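Lectin (PDB 4HR6) probably binds carbohydrate as a seed lectin, and is a three-chain, nontoxic homologue of type II ribosome-inactivating proteins. Local coordinates at residues B[3-8]-B[15-20]; B[69-74]-B[106-111]; B[81-86]-B[135-140]; B[143-148]-B[171-176]. All blocks are in the same frame, centred on the assembly; numbering follows the deposited sequence.

Contact 1 (B[3-8]-B[15-20])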
loop_
_atom_site.group_PDB
_atom_site.type_symbol
_atom_site.label_atom_id
_atom_site.label_comp_id
_atom_site.label_asym_id
_atom_site.label_seq_id
_atom_site.Cartn_x
_atom_site.Cartn_y
_atom_site.Cartn_z
ATOM N N PHE B 3 -8.672 -25.540 -3.186
ATOM C CA PHE B 3 -8.631 -24.991 -4.525
ATOM C C PHE B 3 -9.842 -24.106 -4.809
ATOM O O PHE B 3 -10.979 -24.444 -4.475
ATOM C CB PHE B 3 -8.468 -26.132 -5.542
ATOM C CG PHE B 3 -7.214 -26.927 -5.317
ATOM C CD1 PHE B 3 -7.257 -28.163 -4.706
ATOM C CD2 PHE B 3 -5.986 -26.393 -5.623
ATOM C CE1 PHE B 3 -6.103 -28.864 -4.456
ATOM C CE2 PHE B 3 -4.826 -27.083 -5.365
ATOM C CZ PHE B 3 -4.881 -28.327 -4.780
ATOM N N TYR B 4 -9.574 -22.957 -5.415
ATOM C CA TYR B 4 -10.604 -21.998 -5.782
ATOM C C TYR B 4 -10.735 -21.996 -7.308
ATOM O O TYR B 4 -9.725 -21.968 -8.021
ATOM C CB TYR B 4 -10.181 -20.635 -5.273
ATOM C CG TYR B 4 -11.133 -19.503 -5.520
ATOM C CD1 TYR B 4 -12.407 -19.488 -4.962
ATOM C CD2 TYR B 4 -10.736 -18.406 -6.276
ATOM C CE1 TYR B 4 -13.264 -18.408 -5.172
ATOM C CE2 TYR B 4 -11.577 -17.337 -6.486
ATOM C CZ TYR B 4 -12.833 -17.335 -5.936
ATOM O OH TYR B 4 -13.638 -16.240 -6.177
ATOM N N LEU B 5 -11.973 -22.040 -7.787
ATOM C CA LEU B 5 -12.257 -22.108 -9.213
ATOM C C LEU B 5 -12.805 -20.807 -9.699
ATOM O O LEU B 5 -13.584 -20.136 -9.041
ATOM C CB LEU B 5 -13.288 -23.184 -9.547
ATOM C CG LEU B 5 -12.929 -24.628 -9.216
ATOM C CD1 LEU B 5 -14.076 -25.538 -9.631
ATOM C CD2 LEU B 5 -11.642 -25.049 -9.901
ATOM N N LEU B 6 -12.458 -20.514 -10.931
ATOM C CA LEU B 6 -12.607 -19.209 -11.454
ATOM C C LEU B 6 -12.824 -19.353 -12.945
ATOM O O LEU B 6 -12.020 -19.982 -13.628
ATOM C CB LEU B 6 -11.303 -18.526 -11.136
ATOM C CG LEU B 6 -11.258 -17.047 -11.198
ATOM C CD1 LEU B 6 -10.309 -16.594 -10.094
ATOM C CD2 LEU B 6 -10.806 -16.668 -12.588
ATOM N N THR B 7 -13.902 -18.780 -13.454
ATOM C CA THR B 7 -14.227 -18.907 -14.870
ATOM C C THR B 7 -13.991 -17.611 -15.646
ATOM O O THR B 7 -14.343 -16.529 -15.208
ATOM C CB THR B 7 -15.681 -19.372 -15.035
ATOM O OG1 THR B 7 -15.844 -20.614 -14.337
ATOM C CG2 THR B 7 -16.038 -19.596 -16.499
ATOM N N LEU B 8 -13.378 -17.732 -16.811
ATOM C CA LEU B 8 -13.197 -16.590 -17.701
ATOM C C LEU B 8 -13.837 -16.952 -19.021
ATOM O O LEU B 8 -13.686 -18.073 -19.483
ATOM C CB LEU B 8 -11.720 -16.308 -17.923
ATOM C CG LEU B 8 -10.873 -16.095 -16.680
ATOM C CD1 LEU B 8 -9.410 -16.244 -17.053
ATOM C CD2 LEU B 8 -11.139 -14.729 -16.081
ATOM N N SER B 15 -15.450 -20.501 -22.675
ATOM C CA SER B 15 -15.144 -20.433 -21.238
ATOM C C SER B 15 -14.031 -21.396 -20.842
ATOM O O SER B 15 -13.989 -22.537 -21.298
ATOM C CB SER B 15 -16.383 -20.745 -20.427
ATOM O OG SER B 15 -17.248 -19.635 -20.416
ATOM N N ILE B 16 -13.111 -20.925 -20.010
ATOM C CA ILE B 16 -12.166 -21.810 -19.335
ATOM C C ILE B 16 -12.369 -21.721 -17.829
ATOM O O ILE B 16 -12.830 -20.705 -17.323
ATOM C CB ILE B 16 -10.713 -21.479 -19.666
ATOM C CG1 ILE B 16 -10.307 -20.108 -19.107
ATOM C CG2 ILE B 16 -10.488 -21.545 -21.180
ATOM C CD1 ILE B 16 -8.841 -19.805 -19.308
ATOM N N THR B 17 -12.049 -22.802 -17.127
ATOM C CA THR B 17 -12.092 -22.809 -15.684
ATOM C C THR B 17 -10.676 -22.972 -15.171
ATOM O O THR B 17 -9.993 -23.936 -15.498
ATOM C CB THR B 17 -12.956 -23.953 -15.148
ATOM O OG1 THR B 17 -14.302 -23.734 -15.546
ATOM C CG2 THR B 17 -12.917 -23.995 -13.636
ATOM N N LEU B 18 -10.274 -22.043 -14.322
ATOM C CA LEU B 18 -8.931 -21.975 -13.819
ATOM C C LEU B 18 -8.938 -22.282 -12.322
ATOM O O LEU B 18 -9.754 -21.736 -11.573
ATOM C CB LEU B 18 -8.423 -20.579 -14.102
ATOM C CG LEU B 18 -7.025 -20.206 -13.671
ATOM C CD1 LEU B 18 -5.999 -20.850 -14.576
ATOM C CD2 LEU B 18 -6.935 -18.688 -13.720
ATOM N N ALA B 19 -8.040 -23.167 -11.894
ATOM C CA ALA B 19 -7.994 -23.609 -10.500
ATOM C C ALA B 19 -6.783 -23.018 -9.798
ATOM O O ALA B 19 -5.675 -23.030 -10.326
ATOM C CB ALA B 19 -7.966 -25.136 -10.417
ATOM N N ILE B 20 -7.019 -22.493 -8.607
ATOM C CA ILE B 20 -6.024 -21.732 -7.870
ATOM C C ILE B 20 -5.849 -22.348 -6.497
ATOM O O ILE B 20 -6.827 -22.575 -5.799
ATOM C CB ILE B 20 -6.468 -20.260 -7.698
ATOM C CG1 ILE B 20 -6.110 -19.442 -8.934
ATOM C CG2 ILE B 20 -5.790 -19.610 -6.505
ATOM C CD1 ILE B 20 -7.020 -19.664 -10.102
#

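Contact 2 (B[69-74]-B[106-111])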
loop_
_atom_site.group_PDB
_atom_site.type_symbol
_atom_site.label_atom_id
_atom_site.label_comp_id
_atom_site.label_asym_id
_atom_site.label_seq_id
_atom_site.Cartn_x
_atom_site.Cartn_y
_atom_site.Cartn_z
ATOM N N SER B 69 9.767 -19.709 -15.220
ATOM C CA SER B 69 9.520 -20.858 -16.086
ATOM C C SER B 69 8.613 -20.437 -17.239
ATOM O O SER B 69 8.822 -20.816 -18.403
ATOM C CB SER B 69 8.902 -22.034 -15.315
ATOM O OG SER B 69 8.715 -23.156 -16.177
ATOM N N LEU B 70 7.590 -19.677 -16.914
ATOM C CA LEU B 70 6.679 -19.180 -17.941
ATOM C C LEU B 70 7.384 -18.312 -18.968
ATOM O O LEU B 70 7.118 -18.433 -20.164
ATOM C CB LEU B 70 5.530 -18.404 -17.312
ATOM C CG LEU B 70 4.507 -19.330 -16.653
ATOM C CD1 LEU B 70 3.584 -18.545 -15.761
ATOM C CD2 LEU B 70 3.711 -20.070 -17.719
ATOM N N GLU B 71 8.258 -17.432 -18.497
ATOM C CA GLU B 71 9.012 -16.524 -19.391
ATOM C C GLU B 71 9.971 -17.324 -20.269
ATOM O O GLU B 71 10.090 -17.114 -21.491
ATOM C CB GLU B 71 9.768 -15.472 -18.572
ATOM C CG GLU B 71 8.848 -14.371 -18.035
ATOM C CD GLU B 71 9.555 -13.359 -17.135
ATOM O OE1 GLU B 71 10.652 -13.640 -16.636
ATOM O OE2 GLU B 71 8.999 -12.274 -16.888
ATOM N N ASN B 72 10.634 -18.274 -19.643
ATOM C CA ASN B 72 11.496 -19.178 -20.371
ATOM C C ASN B 72 10.768 -19.903 -21.509
ATOM O O ASN B 72 11.231 -19.945 -22.644
ATOM C CB ASN B 72 12.066 -20.196 -19.407
ATOM C CG ASN B 72 13.414 -20.668 -19.824
ATOM O OD1 ASN B 72 13.547 -21.673 -20.522
ATOM N ND2 ASN B 72 14.437 -19.917 -19.432
ATOM N N ALA B 73 9.611 -20.457 -21.200
ATOM C CA ALA B 73 8.823 -21.175 -22.179
ATOM C C ALA B 73 8.188 -20.242 -23.234
ATOM O O ALA B 73 8.016 -20.643 -24.381
ATOM C CB ALA B 73 7.752 -21.974 -21.471
ATOM N N ALA B 74 7.809 -19.021 -22.860
ATOM C CA ALA B 74 7.291 -18.057 -23.862
ATOM C C ALA B 74 8.402 -17.477 -24.747
ATOM O O ALA B 74 8.148 -17.025 -25.862
ATOM C CB ALA B 74 6.516 -16.931 -23.199
ATOM N N SER B 106 -0.027 -16.891 -22.966
ATOM C CA SER B 106 -1.405 -16.667 -22.535
ATOM C C SER B 106 -1.529 -16.753 -21.016
ATOM O O SER B 106 -2.231 -15.943 -20.425
ATOM C CB SER B 106 -2.364 -17.616 -23.250
ATOM O OG SER B 106 -2.193 -17.531 -24.663
ATOM N N PHE B 107 -0.809 -17.690 -20.386
ATOM C CA PHE B 107 -0.783 -17.758 -18.925
ATOM C C PHE B 107 -0.203 -16.474 -18.289
ATOM O O PHE B 107 -0.731 -15.959 -17.319
ATOM C CB PHE B 107 -0.010 -18.991 -18.430
ATOM C CG PHE B 107 -0.860 -20.229 -18.302
ATOM C CD1 PHE B 107 -0.515 -21.396 -18.957
ATOM C CD2 PHE B 107 -2.001 -20.222 -17.520
ATOM C CE1 PHE B 107 -1.300 -22.542 -18.828
ATOM C CE2 PHE B 107 -2.795 -21.359 -17.394
ATOM C CZ PHE B 107 -2.441 -22.514 -18.046
ATOM N N LEU B 108 0.878 -15.967 -18.846
ATOM C CA LEU B 108 1.473 -14.712 -18.367
ATOM C C LEU B 108 0.469 -13.540 -18.353
ATOM O O LEU B 108 0.377 -12.781 -17.375
ATOM C CB LEU B 108 2.674 -14.378 -19.227
ATOM C CG LEU B 108 4.103 -14.544 -18.704
ATOM C CD1 LEU B 108 4.225 -15.269 -17.394
ATOM C CD2 LEU B 108 5.002 -15.162 -19.774
ATOM N N VAL B 109 -0.325 -13.432 -19.407
ATOM C CA VAL B 109 -1.364 -12.420 -19.462
ATOM C C VAL B 109 -2.412 -12.623 -18.371
ATOM O O VAL B 109 -2.739 -11.704 -17.604
ATOM C CB VAL B 109 -2.039 -12.408 -20.848
ATOM C CG1 VAL B 109 -3.199 -11.440 -20.866
ATOM C CG2 VAL B 109 -1.031 -12.039 -21.938
ATOM N N ILE B 110 -2.940 -13.843 -18.301
ATOM C CA ILE B 110 -4.056 -14.147 -17.432
ATOM C C ILE B 110 -3.648 -14.042 -15.961
ATOM O O ILE B 110 -4.357 -13.448 -15.161
ATOM C CB ILE B 110 -4.630 -15.541 -17.749
ATOM C CG1 ILE B 110 -5.392 -15.499 -19.068
ATOM C CG2 ILE B 110 -5.561 -16.000 -16.639
ATOM C CD1 ILE B 110 -5.503 -16.836 -19.750
ATOM N N ILE B 111 -2.505 -14.614 -15.614
ATOM C CA ILE B 111 -2.045 -14.606 -14.241
ATOM C C ILE B 111 -1.888 -13.157 -13.761
ATOM O O ILE B 111 -2.373 -12.793 -12.696
ATOM C CB ILE B 111 -0.739 -15.441 -14.091
ATOM C CG1 ILE B 111 -1.077 -16.932 -14.232
ATOM C CG2 ILE B 111 -0.054 -15.191 -12.760
ATOM C CD1 ILE B 111 0.134 -17.822 -14.347
#

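Contact 3 (B[81-86]-B[135-140])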
loop_
_atom_site.group_PDB
_atom_site.type_symbol
_atom_site.label_atom_id
_atom_site.label_comp_id
_atom_site.label_asym_id
_atom_site.label_seq_id
_atom_site.Cartn_x
_atom_site.Cartn_y
_atom_site.Cartn_z
ATOM N N ILE B 81 5.474 -8.078 -22.812
ATOM C CA ILE B 81 4.198 -8.653 -23.169
ATOM C C ILE B 81 3.081 -7.704 -22.822
ATOM O O ILE B 81 2.947 -7.295 -21.674
ATOM C CB ILE B 81 3.985 -9.987 -22.436
ATOM C CG1 ILE B 81 5.026 -11.005 -22.913
ATOM C CG2 ILE B 81 2.585 -10.511 -22.676
ATOM C CD1 ILE B 81 5.250 -12.135 -21.943
ATOM N N VAL B 82 2.259 -7.390 -23.815
ATOM C CA VAL B 82 1.192 -6.430 -23.643
ATOM C C VAL B 82 0.050 -7.038 -22.849
ATOM O O VAL B 82 -0.285 -8.208 -23.038
ATOM C CB VAL B 82 0.655 -5.872 -25.002
ATOM C CG1 VAL B 82 1.691 -4.984 -25.653
ATOM C CG2 VAL B 82 0.284 -6.985 -25.974
ATOM N N LEU B 83 -0.525 -6.226 -21.962
ATOM C CA LEU B 83 -1.708 -6.553 -21.183
ATOM C C LEU B 83 -2.839 -5.627 -21.598
ATOM O O LEU B 83 -2.599 -4.503 -22.049
ATOM C CB LEU B 83 -1.440 -6.349 -19.696
ATOM C CG LEU B 83 -0.221 -7.100 -19.166
ATOM C CD1 LEU B 83 -0.105 -6.872 -17.672
ATOM C CD2 LEU B 83 -0.340 -8.583 -19.510
ATOM N N GLY B 84 -4.069 -6.094 -21.413
ATOM C CA GLY B 84 -5.249 -5.321 -21.776
ATOM C C GLY B 84 -6.397 -6.222 -22.158
ATOM O O GLY B 84 -6.296 -7.454 -22.094
ATOM N N VAL B 85 -7.482 -5.601 -22.588
ATOM C CA VAL B 85 -8.714 -6.301 -22.880
ATOM C C VAL B 85 -8.525 -7.325 -23.999
ATOM O O VAL B 85 -8.943 -8.475 -23.867
ATOM C CB VAL B 85 -9.815 -5.312 -23.275
ATOM C CG1 VAL B 85 -11.094 -6.056 -23.637
ATOM C CG2 VAL B 85 -10.059 -4.329 -22.132
ATOM N N ASP B 86 -7.894 -6.912 -25.091
ATOM C CA ASP B 86 -7.781 -7.784 -26.248
ATOM C C ASP B 86 -6.700 -8.836 -26.066
ATOM O O ASP B 86 -6.872 -9.956 -26.492
ATOM C CB ASP B 86 -7.560 -6.975 -27.544
ATOM C CG ASP B 86 -8.749 -6.088 -27.888
ATOM O OD1 ASP B 86 -9.889 -6.587 -27.958
ATOM O OD2 ASP B 86 -8.544 -4.875 -28.089
ATOM N N LYS B 135 -6.911 0.549 -24.541
ATOM C CA LYS B 135 -5.542 0.614 -24.988
ATOM C C LYS B 135 -4.667 -0.321 -24.153
ATOM O O LYS B 135 -4.812 -0.439 -22.939
ATOM C CB LYS B 135 -5.004 2.044 -24.869
ATOM C CG LYS B 135 -5.362 2.961 -26.031
ATOM C CD LYS B 135 -4.438 2.739 -27.224
ATOM C CE LYS B 135 -4.455 3.928 -28.176
ATOM N NZ LYS B 135 -5.786 4.131 -28.813
ATOM N N THR B 136 -3.725 -0.923 -24.847
ATOM C CA THR B 136 -2.765 -1.854 -24.312
ATOM C C THR B 136 -1.617 -1.143 -23.539
ATOM O O THR B 136 -1.255 0.003 -23.852
ATOM C CB THR B 136 -2.304 -2.695 -25.527
ATOM O OG1 THR B 136 -2.963 -3.973 -25.509
ATOM C CG2 THR B 136 -0.866 -2.842 -25.635
ATOM N N PHE B 137 -1.065 -1.811 -22.524
ATOM C CA PHE B 137 0.174 -1.353 -21.865
ATOM C C PHE B 137 1.130 -2.509 -21.607
ATOM O O PHE B 137 0.713 -3.659 -21.567
ATOM C CB PHE B 137 -0.134 -0.615 -20.553
ATOM C CG PHE B 137 -0.559 -1.505 -19.418
ATOM C CD1 PHE B 137 -1.866 -1.944 -19.312
ATOM C CD2 PHE B 137 0.346 -1.877 -18.435
ATOM C CE1 PHE B 137 -2.256 -2.759 -18.268
ATOM C CE2 PHE B 137 -0.041 -2.696 -17.386
ATOM C CZ PHE B 137 -1.339 -3.134 -17.301
ATOM N N ILE B 138 2.403 -2.182 -21.437
ATOM C CA ILE B 138 3.432 -3.138 -21.072
ATOM C C ILE B 138 3.887 -2.803 -19.650
ATOM O O ILE B 138 4.219 -1.663 -19.364
ATOM C CB ILE B 138 4.618 -3.088 -22.053
ATOM C CG1 ILE B 138 4.147 -3.456 -23.473
ATOM C CG2 ILE B 138 5.714 -4.054 -21.642
ATOM C CD1 ILE B 138 5.118 -3.068 -24.571
ATOM N N PRO B 139 3.883 -3.795 -18.745
ATOM C CA PRO B 139 4.319 -3.522 -17.382
ATOM C C PRO B 139 5.771 -3.118 -17.311
ATOM O O PRO B 139 6.603 -3.650 -18.040
ATOM C CB PRO B 139 4.135 -4.858 -16.656
ATOM C CG PRO B 139 3.966 -5.876 -17.711
ATOM C CD PRO B 139 3.406 -5.177 -18.915
ATOM N N ASP B 140 6.070 -2.187 -16.427
ATOM C CA ASP B 140 7.436 -1.751 -16.214
ATOM C C ASP B 140 7.877 -2.271 -14.837
ATOM O O ASP B 140 7.201 -3.097 -14.243
ATOM C CB ASP B 140 7.488 -0.222 -16.300
ATOM C CG ASP B 140 8.824 0.304 -16.850
ATOM O OD1 ASP B 140 8.844 1.470 -17.330
ATOM O OD2 ASP B 140 9.843 -0.436 -16.797
#

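Contact 4 (B[143-148]-B[171-176])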
loop_
_atom_site.group_PDB
_atom_site.type_symbol
_atom_site.label_atom_id
_atom_site.label_comp_id
_atom_site.label_asym_id
_atom_site.label_seq_id
_atom_site.Cartn_x
_atom_site.Cartn_y
_atom_site.Cartn_z
ATOM N N ILE B 143 5.384 -2.516 -11.727
ATOM C CA ILE B 143 4.546 -3.696 -11.631
ATOM C C ILE B 143 5.389 -4.943 -11.313
ATOM O O ILE B 143 5.088 -5.668 -10.387
ATOM C CB ILE B 143 3.706 -3.878 -12.910
ATOM C CG1 ILE B 143 2.639 -2.763 -12.951
ATOM C CG2 ILE B 143 3.063 -5.257 -12.954
ATOM C CD1 ILE B 143 1.638 -2.802 -14.083
ATOM N N VAL B 144 6.454 -5.164 -12.068
ATOM C CA VAL B 144 7.273 -6.357 -11.921
ATOM C C VAL B 144 7.864 -6.510 -10.527
ATOM O O VAL B 144 7.895 -7.627 -10.008
ATOM C CB VAL B 144 8.366 -6.407 -12.998
ATOM C CG1 VAL B 144 9.456 -7.405 -12.650
ATOM C CG2 VAL B 144 7.741 -6.774 -14.335
ATOM N N SER B 145 8.322 -5.412 -9.924
ATOM C CA SER B 145 8.922 -5.455 -8.582
ATOM C C SER B 145 7.895 -5.821 -7.499
ATOM O O SER B 145 8.230 -6.465 -6.511
ATOM C CB SER B 145 9.640 -4.134 -8.242
ATOM O OG SER B 145 8.747 -3.045 -8.124
ATOM N N LEU B 146 6.641 -5.436 -7.697
ATOM C CA LEU B 146 5.577 -5.864 -6.807
ATOM C C LEU B 146 5.340 -7.371 -6.949
ATOM O O LEU B 146 5.259 -8.082 -5.956
ATOM C CB LEU B 146 4.285 -5.120 -7.112
ATOM C CG LEU B 146 4.255 -3.618 -6.836
ATOM C CD1 LEU B 146 2.943 -3.031 -7.361
ATOM C CD2 LEU B 146 4.403 -3.344 -5.356
ATOM N N GLU B 147 5.248 -7.854 -8.187
ATOM C CA GLU B 147 5.000 -9.281 -8.430
ATOM C C GLU B 147 6.094 -10.150 -7.807
ATOM O O GLU B 147 5.809 -11.111 -7.096
ATOM C CB GLU B 147 4.901 -9.560 -9.929
ATOM C CG GLU B 147 3.644 -8.979 -10.580
ATOM C CD GLU B 147 3.646 -9.111 -12.093
ATOM O OE1 GLU B 147 4.591 -9.687 -12.650
ATOM O OE2 GLU B 147 2.712 -8.625 -12.746
ATOM N N ASP B 148 7.337 -9.784 -8.066
ATOM C CA ASP B 148 8.477 -10.545 -7.604
ATOM C C ASP B 148 8.684 -10.496 -6.078
ATOM O O ASP B 148 9.310 -11.395 -5.518
ATOM C CB ASP B 148 9.747 -10.073 -8.316
ATOM C CG ASP B 148 9.774 -10.447 -9.796
ATOM O OD1 ASP B 148 8.965 -11.278 -10.256
ATOM O OD2 ASP B 148 10.626 -9.896 -10.504
ATOM N N VAL B 171 12.798 -4.058 1.412
ATOM C CA VAL B 171 12.253 -4.452 0.109
ATOM C C VAL B 171 12.516 -3.338 -0.908
ATOM O O VAL B 171 12.286 -2.179 -0.615
ATOM C CB VAL B 171 10.740 -4.676 0.190
ATOM C CG1 VAL B 171 10.188 -5.056 -1.179
ATOM C CG2 VAL B 171 10.408 -5.745 1.228
ATOM N N GLU B 172 12.962 -3.711 -2.102
ATOM C CA GLU B 172 13.298 -2.784 -3.163
ATOM C C GLU B 172 12.170 -2.696 -4.173
ATOM O O GLU B 172 11.945 -3.622 -4.939
ATOM C CB GLU B 172 14.575 -3.242 -3.873
ATOM C CG GLU B 172 15.687 -3.611 -2.911
ATOM C CD GLU B 172 17.048 -3.664 -3.569
ATOM O OE1 GLU B 172 17.219 -4.402 -4.558
ATOM O OE2 GLU B 172 17.946 -2.960 -3.092
ATOM N N LEU B 173 11.448 -1.582 -4.162
ATOM C CA LEU B 173 10.390 -1.347 -5.138
ATOM C C LEU B 173 10.741 -0.186 -6.053
ATOM O O LEU B 173 11.582 0.643 -5.726
ATOM C CB LEU B 173 9.076 -1.067 -4.434
ATOM C CG LEU B 173 8.497 -2.190 -3.576
ATOM C CD1 LEU B 173 7.167 -1.730 -3.004
ATOM C CD2 LEU B 173 8.321 -3.472 -4.380
ATOM N N TYR B 174 10.094 -0.155 -7.210
ATOM C CA TYR B 174 10.257 0.907 -8.172
ATOM C C TYR B 174 8.968 1.675 -8.347
ATOM O O TYR B 174 7.896 1.105 -8.233
ATOM C CB TYR B 174 10.700 0.333 -9.513
ATOM C CG TYR B 174 12.104 -0.156 -9.467
ATOM C CD1 TYR B 174 12.389 -1.462 -9.104
ATOM C CD2 TYR B 174 13.164 0.698 -9.749
ATOM C CE1 TYR B 174 13.688 -1.926 -9.049
ATOM C CE2 TYR B 174 14.473 0.248 -9.693
ATOM C CZ TYR B 174 14.726 -1.064 -9.342
ATOM O OH TYR B 174 16.021 -1.524 -9.279
ATOM N N ASN B 175 9.082 2.979 -8.624
ATOM C CA ASN B 175 7.919 3.792 -8.983
ATOM C C ASN B 175 7.792 3.840 -10.484
ATOM O O ASN B 175 8.599 3.239 -11.183
ATOM C CB ASN B 175 7.942 5.185 -8.317
ATOM C CG ASN B 175 9.015 6.127 -8.864
ATOM O OD1 ASN B 175 9.693 5.871 -9.861
ATOM N ND2 ASN B 175 9.169 7.241 -8.180
ATOM N N SER B 176 6.757 4.510 -10.975
ATOM C CA SER B 176 6.513 4.593 -12.417
ATOM C C SER B 176 7.590 5.353 -13.205
ATOM O O SER B 176 7.648 5.234 -14.423
ATOM C CB SER B 176 5.138 5.211 -12.705
ATOM O OG SER B 176 4.127 4.574 -11.957
#

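Contact 1 (B[3-8]-B[15-20])
Y4 and I20 pair at one end of a beta hairpin, and L8 and I16 at the other. The two strands are antiparallel. Y4 N donates to I20 O at 2.8 Å, nearly straight at 170°. I20 N answers to Y4 O at 2.8 Å. In the middle, L18 N bonds L6 O at 2.8 Å, while the return bond from L6 N to L18 O is weak. The L8 and I16 pair again bonds in both directions.

Side chains alternate between the two faces. One carries L5, T7, T17 and A19. T7 OG1 and T17 OG1 stand 3.7 Å apart and are not hydrogen-bonded to each other. Beside them, L5 CD2 rests on A19 CB at 3.7 Å.

Y4, L6, L8, I16, L18 and I20 share the other face. At L8 and I16 this face is covered by helix 85-96: L8 packs on I92, and I16 on L95 and F96. Strand 26-32 flanks 15-20 within the chain. T7 and L8 pair in parallel with a strand of the neighbouring lectin chain, so the sheet continues across the interface. Y4 CG lies anti to the backbone N (chi1 -178°) and leads away from strand 15-20. Y4 OH bonds E23 OE1 of the neighbouring chain.

Contact 2 (B[69-74]-B[106-111])
L70 of helix 67-74 and L108 of helix 103-119 make most of this contact. Its side chains meet carbon to carbon. The two leucines slide past each other in opposite directions. L70 CB meets L108 CD1 at 3.4 Å, which is tighter than usual for two carbons. In L108, CD1 nearly eclipses CA (chi2 10°), an uncommon torsion, so the exact closeness of this pair is doubtful.

The two branches of L70 meet residues before and after L108. CD2 touches F107 CB at 3.9 Å, with the two side chains crossing at about a right angle. CD1 meets I111 CD1 tip to tip at 3.8 Å. The F107 ring itself leads off and meets the ring of F41. F63 and F67 add to the same apolar cluster, F63 on L70 and F67 on L108 and I111.

The packing is looser on the other flank. There L108 CD2 lies 4.1 Å from A74 CB. Both E71 and A74 are partly exposed. E71 touches L108 CD2 with its backbone N at 4.2 Å and its CG at 4.3 Å; its OE2 makes a salt bridge to R78 NE.

The short segments run at 142° to each other, with axes 10.0 Å apart at closest approach. This is helix-on-helix packing of the helical core in a ribosome-inactivating protein A-chain fold.

Contact 3 (B[81-86]-B[135-140])
L83 and F137 join two irregular connections by backbone bonds. L83 N donates to F137 O at 2.9 Å, almost perfectly straight at 178°. F137 N returns a bond to L83 O at 3.1 Å. Together they make one isolated antiparallel bridge, a hydrogen-bonded pair. Weaker CA-H...O contacts flank it, from V82 CA to F137 O and from T136 CA to L83 O.

The same two residues meet through a CH-pi contact. F137 CG sits between the backbone N and the carbonyl carbon (chi1 74°). The ring turns back over L83, whose CB lies over one ring face, 4.3 Å from the centroid. L83 CD1 approaches the ring atom CZ. S126 and S130 of helix 121-132 touch F137 as well.

Apolar packing continues to both ends. V82 CG1 and T136 CG2 are modelled at 3.3 Å, closer than usual, so the exact distance is doubtful. V82 CG1 also meets I138 CG1 at 3.6 Å. P139 CD packs on L83 CD1 at 4.1 Å, the two side chains about at a right angle, and lies 3.5 Å from I81 O. I81 turns its own side chain the other way, onto L105, L108 and V109 of helix 103-119.

G84 holds the N-cap position of helix 85-96. At its backbone angles (phi 150°) a CB would press on L83 O, which calls for glycine. The bridge ties the entry to that helix to the linker between helices 121-132 and 141-159. It is an isolated beta bridge between loops in a mainly helical part of the fold.

Contact 4 (B[143-148]-B[171-176])
S145 and L146 of helix 141-159 pack against L173 and Y174 of strand 166-174, the first strand of a two-stranded antiparallel hairpin completed by 180-185. The helix and strand segments run at 152° to each other, with axes 7.0 Å apart at closest approach.

S145 is the polar link. Its OG lies between the backbone N and the carbonyl carbon (chi1 66°). This places OG back toward L141 O, one turn earlier in the helix, to which it gives its proton. It also lies within 3.3 Å of Y174 N, which donates to it in a weak bond. S145 CB meets the Y174 ring at its edge, in the ring plane, 3.9 Å from CD1.

L173 packs beside this bond. Its CD2 touches S145 O at 3.7 Å and S145 OG at 3.8 Å. Its CD1 lies 4.0 Å from L146 CD2, where the two leucines cross at about a right angle. L146 reaches Y264 of the neighbouring lectin chain, and so does N175.

L173 bonds I181 through the backbone, which places the strand in the hairpin. The buried S145 hydroxyl has the L141 carbonyl as its main partner; Y174 N and A142 O add weak bonds.

From the N terminus, contact 1 closes first, as a local hairpin at one edge of the main sheet within this chain. Contacts 2 and 3 then cross. Segment 81-86 lies between the halves of contact 2, and 106-111 lies between the halves of contact 3. Contact 4 closes last, joining the long helix 141-159 to the C-terminal hairpin. Neighbours touch in sequence. L8 and L18 of contact 1 pack on I110 of helix 103-119. That helix passes on to contact 3 through L108 and V109, which meet I81 and L83. F137 then packs on I143 of helix 141-159. Contacts 1 and 4 lie on opposite sides of the chain's centre.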